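Local coordinates for protein enoyl-CoA hydratase (Mycolicibacterium smegmatis, PDB 7MCM) that probably hydrates the double bond of enoyl-CoA thioesters to give (3S)-3-hydroxyacyl-CoA, as a member of the crotonase family of fatty acid metabolism, at residues B[35-40]-B[97-102]; B[161-166]-B[184-188]. Residue numbers count along the deposited sequence, not the author numbering.

Contact 1 (B[35-40]-B[97-102]); sequences FIDAFD and RVPRAL
At the apolar centre the ring of Phe39 (chi1 t) reaches across to the second helix and presents its edge: CD2 lies 3.8 Å from Ala101 CB and CZ 3.8 Å from Leu102 CG, while Val98 CG1 lies on the face side of the ring, 3.9 Å from Phe39 CE2. Val98 (chi1 t) also turns CG2 to the first helix, 4.3 Å from Ile36 CG1 and 4.4 Å from Phe35 CE1 at that ring's edge. Both segments are regular alpha-helix, 35-40 an interior piece of helix 33-48 and 97-102 most of helix 97-104. Their axes run almost parallel, 9° apart and 9.6 Å at closest approach, with Ile36 CA 6.4 Å from Val98 CA and Asp40 CA 5.9 Å from Ala101 CA. In this crotonase fold the two helices precede the parallel strands 54-59 and 109-113, so the contact joins neighbouring helices of its repeated beta-beta-alpha spiral; Leu124 and Met127 of helix 120-127 pack on Leu102. Outward, Arg97 (m, t, p) lays one face of its guanidinium over Ile36 CG2, which is 3.5 Å from NE. Its edge forms a salt-bridge network, NH2 donating to Asp37 OD1 (2.8 Å) and to Asp40 OD2 (2.5 Å). Asp40 OD1 also pairs with Arg104, and a water donates to Asp40 OD1 and to Arg97 O, 2.7 Å from each.

Contact 2 (B[161-166]-B[184-188]); sequences AVGWAR and SWGLV
Ala161, in the last turn of helix 154-162, points its CB toward the other segment, 4.2 Å from Leu187 CD1. Val162 (chi1 m) follows, its CA 5.6 Å from Leu187 CA; its CG1 packs 3.6 Å from Leu187 CB and 4.3 Å from Trp185 CB. A water bridges the backbones, donating to Val162 O at 2.7 Å and to Trp185 O at 2.8 Å. Gly163, with phi 85° and psi 160°, breaks the helix and is the N-cap residue of helix 164-173. Opposite this helix-to-helix corner, helix 179-185 ends in a Schellman motif at Gly186 (81°/8°), so two helix ends meet side by side at the chain surface. Trp164 turns to a second subunit, its NE1 hydrogen-bonded to Leu223 O of that subunit. In the first turn of the new helix, Arg166 (m, m, t) lies over the indole face of Trp185 (chi1 m): CD makes a CH-pi contact 3.5 Å from the centroid of the six-membered ring, 13° off its normal, while NH1 forms a salt bridge with Glu169.

In the fold
The two contacts follow one another along the chain, contact 1 closing before contact 2 opens, and they lie on opposite sides of the chain's centre. Their centres are 25 Å apart and their nearest atoms about 12 Å. The six-stranded sheet relates them: helices 33-48 and 97-104 of contact 1 belong to connections entering strands 54-59 and 109-113, whereas 184-188 of contact 2 leads into strand 191-192, outermost in this chain's sheet and beside strand 130-134. Both therefore belong to the spiral core, ahead of the C-terminal helices from 197 on. Segments 97-102 and 161-166 border a second subunit, Arg100 by a salt bridge to that subunit's Asp232 and Ala165 by packing on its Leu130.

Contact 1 (B[35-40]-B[97-102])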
# COMPACT_ATOMS: atom_id res chain seq x y z
N PHE B 35 -2.09 -18.62 28.92
CA PHE B 35 -2.04 -17.17 28.90
C PHE B 35 -2.67 -16.62 27.63
O PHE B 35 -3.44 -15.64 27.67
CB PHE B 35 -0.61 -16.64 29.02
CG PHE B 35 -0.54 -15.15 28.94
CD1 PHE B 35 -0.42 -14.51 27.72
CD2 PHE B 35 -0.66 -14.38 30.09
CE1 PHE B 35 -0.42 -13.13 27.65
CE2 PHE B 35 -0.64 -13.00 30.02
CZ PHE B 35 -0.51 -12.38 28.80
N ILE B 36 -2.33 -17.20 26.48
CA ILE B 36 -2.84 -16.70 25.20
C ILE B 36 -4.36 -16.73 25.20
O ILE B 36 -5.02 -15.75 24.83
CB ILE B 36 -2.24 -17.51 24.04
CG1 ILE B 36 -0.71 -17.32 24.01
CG2 ILE B 36 -2.86 -17.06 22.71
CD1 ILE B 36 0.04 -18.22 23.02
N ASP B 37 -4.95 -17.84 25.68
CA ASP B 37 -6.41 -17.94 25.77
C ASP B 37 -7.00 -16.85 26.66
O ASP B 37 -8.03 -16.26 26.33
CB ASP B 37 -6.80 -19.32 26.30
CG ASP B 37 -6.55 -20.43 25.31
OD1 ASP B 37 -6.41 -20.15 24.10
OD2 ASP B 37 -6.49 -21.60 25.74
N ALA B 38 -6.36 -16.58 27.81
CA ALA B 38 -6.86 -15.55 28.72
C ALA B 38 -6.73 -14.16 28.11
O ALA B 38 -7.59 -13.29 28.33
CB ALA B 38 -6.08 -15.61 30.04
N PHE B 39 -5.66 -13.92 27.36
CA PHE B 39 -5.47 -12.62 26.72
C PHE B 39 -6.54 -12.41 25.65
O PHE B 39 -7.14 -11.33 25.58
CB PHE B 39 -4.06 -12.54 26.15
CG PHE B 39 -3.63 -11.14 25.78
CD1 PHE B 39 -3.16 -10.26 26.74
CD2 PHE B 39 -3.69 -10.71 24.47
CE1 PHE B 39 -2.76 -8.98 26.41
CE2 PHE B 39 -3.30 -9.42 24.12
CZ PHE B 39 -2.83 -8.55 25.10
N ASP B 40 -6.80 -13.43 24.83
CA ASP B 40 -7.93 -13.38 23.90
C ASP B 40 -9.22 -13.02 24.63
O ASP B 40 -9.93 -12.09 24.23
CB ASP B 40 -8.10 -14.72 23.19
CG ASP B 40 -7.37 -14.79 21.87
OD1 ASP B 40 -7.14 -13.73 21.24
OD2 ASP B 40 -7.02 -15.91 21.45
N ARG B 97 -1.26 -14.99 18.11
CA ARG B 97 -2.60 -14.67 18.58
C ARG B 97 -2.60 -13.41 19.44
O ARG B 97 -3.55 -12.62 19.40
CB ARG B 97 -3.18 -15.85 19.35
CG ARG B 97 -3.61 -17.00 18.47
CD ARG B 97 -4.04 -18.21 19.29
NE ARG B 97 -5.14 -17.90 20.19
CZ ARG B 97 -5.56 -18.71 21.15
NH1 ARG B 97 -4.98 -19.89 21.36
NH2 ARG B 97 -6.58 -18.34 21.92
N VAL B 98 -1.55 -13.22 20.26
CA VAL B 98 -1.48 -12.01 21.10
C VAL B 98 -1.40 -10.73 20.28
O VAL B 98 -2.19 -9.80 20.54
CB VAL B 98 -0.31 -12.14 22.10
CG1 VAL B 98 0.08 -10.77 22.65
CG2 VAL B 98 -0.68 -13.08 23.22
N PRO B 99 -0.51 -10.60 19.28
CA PRO B 99 -0.54 -9.39 18.44
C PRO B 99 -1.89 -9.17 17.78
O PRO B 99 -2.38 -8.04 17.72
CB PRO B 99 0.55 -9.66 17.40
CG PRO B 99 1.40 -10.69 17.98
CD PRO B 99 0.58 -11.51 18.89
N ARG B 100 -2.51 -10.24 17.29
CA ARG B 100 -3.79 -10.10 16.62
C ARG B 100 -4.87 -9.69 17.60
O ARG B 100 -5.79 -8.95 17.24
CB ARG B 100 -4.17 -11.40 15.92
CG ARG B 100 -3.22 -11.77 14.78
CD ARG B 100 -3.78 -12.88 13.91
NE ARG B 100 -2.82 -13.29 12.89
CZ ARG B 100 -2.61 -12.64 11.75
NH1 ARG B 100 -3.29 -11.54 11.45
NH2 ARG B 100 -1.69 -13.10 10.90
N ALA B 101 -4.78 -10.15 18.85
CA ALA B 101 -5.74 -9.71 19.87
C ALA B 101 -5.63 -8.21 20.13
O ALA B 101 -6.64 -7.50 20.17
CB ALA B 101 -5.55 -10.52 21.15
N LEU B 102 -4.40 -7.71 20.27
CA LEU B 102 -4.22 -6.28 20.50
C LEU B 102 -4.69 -5.48 19.31
O LEU B 102 -5.17 -4.35 19.47
CB LEU B 102 -2.75 -6.00 20.82
CG LEU B 102 -2.43 -6.04 22.31
CD1 LEU B 102 -0.97 -5.74 22.51
CD2 LEU B 102 -3.32 -5.05 23.07
O HOH W 1 -6.04 -13.39 18.85

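Contact 2 (B[161-166]-B[184-188])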
# COMPACT_ATOMS: atom_id res chain seq x y z
N ALA B 161 8.19 2.46 17.29
CA ALA B 161 8.41 2.98 18.63
C ALA B 161 9.71 3.75 18.76
O ALA B 161 9.77 4.75 19.48
CB ALA B 161 8.39 1.85 19.66
N VAL B 162 10.79 3.29 18.12
CA VAL B 162 12.10 3.88 18.35
C VAL B 162 12.80 4.31 17.08
O VAL B 162 13.94 4.77 17.14
CB VAL B 162 13.01 2.93 19.16
CG1 VAL B 162 12.40 2.65 20.53
CG2 VAL B 162 13.30 1.61 18.39
N GLY B 163 12.16 4.21 15.92
CA GLY B 163 12.82 4.54 14.67
C GLY B 163 13.59 3.35 14.13
O GLY B 163 13.96 2.42 14.86
N TRP B 164 13.87 3.38 12.84
CA TRP B 164 14.40 2.18 12.19
C TRP B 164 15.83 1.87 12.61
O TRP B 164 16.20 0.69 12.71
CB TRP B 164 14.31 2.32 10.67
CG TRP B 164 14.32 0.97 10.00
CD1 TRP B 164 13.25 0.13 9.81
CD2 TRP B 164 15.46 0.30 9.45
NE1 TRP B 164 13.66 -1.01 9.17
CE2 TRP B 164 15.00 -0.93 8.94
CE3 TRP B 164 16.81 0.62 9.34
CZ2 TRP B 164 15.85 -1.84 8.33
CZ3 TRP B 164 17.65 -0.28 8.74
CH2 TRP B 164 17.17 -1.50 8.24
N ALA B 165 16.66 2.88 12.87
CA ALA B 165 18.06 2.61 13.22
C ALA B 165 18.17 1.98 14.60
O ALA B 165 18.88 0.97 14.78
CB ALA B 165 18.89 3.89 13.14
N ARG B 166 17.45 2.51 15.59
CA ARG B 166 17.48 1.90 16.92
C ARG B 166 16.83 0.53 16.92
O ARG B 166 17.25 -0.36 17.66
CB ARG B 166 16.79 2.80 17.95
CG ARG B 166 17.53 4.09 18.27
CD ARG B 166 18.94 3.84 18.83
NE ARG B 166 19.57 5.09 19.22
CZ ARG B 166 20.85 5.24 19.52
NH1 ARG B 166 21.69 4.22 19.50
NH2 ARG B 166 21.30 6.45 19.85
N SER B 184 15.34 7.79 26.65
CA SER B 184 16.06 8.62 25.70
C SER B 184 15.66 8.31 24.26
O SER B 184 15.63 9.21 23.41
CB SER B 184 17.56 8.42 25.89
OG SER B 184 18.29 9.07 24.88
N TRP B 185 15.37 7.05 23.95
CA TRP B 185 15.01 6.65 22.60
C TRP B 185 13.53 6.80 22.31
O TRP B 185 13.13 6.67 21.15
CB TRP B 185 15.42 5.20 22.33
CG TRP B 185 16.90 4.94 22.36
CD1 TRP B 185 17.90 5.86 22.54
CD2 TRP B 185 17.54 3.66 22.20
NE1 TRP B 185 19.13 5.23 22.49
CE2 TRP B 185 18.93 3.88 22.29
CE3 TRP B 185 17.07 2.35 21.99
CZ2 TRP B 185 19.86 2.84 22.18
CZ3 TRP B 185 17.99 1.32 21.88
CH2 TRP B 185 19.37 1.57 21.98
N GLY B 186 12.71 7.14 23.30
CA GLY B 186 11.28 7.18 23.06
C GLY B 186 10.61 5.83 23.12
O GLY B 186 9.44 5.72 22.74
N LEU B 187 11.32 4.78 23.54
CA LEU B 187 10.68 3.49 23.74
C LEU B 187 9.62 3.58 24.83
O LEU B 187 8.56 2.94 24.74
CB LEU B 187 11.73 2.43 24.06
CG LEU B 187 11.34 0.96 24.21
CD1 LEU B 187 10.39 0.53 23.10
CD2 LEU B 187 12.60 0.09 24.19
N VAL B 188 9.86 4.40 25.87
CA VAL B 188 8.88 4.70 26.91
C VAL B 188 8.77 6.21 27.05
O VAL B 188 9.67 6.97 26.69
CB VAL B 188 9.25 4.08 28.27
CG1 VAL B 188 9.46 2.58 28.16
CG2 VAL B 188 10.48 4.76 28.86
O HOH W 2 14.78 6.63 18.93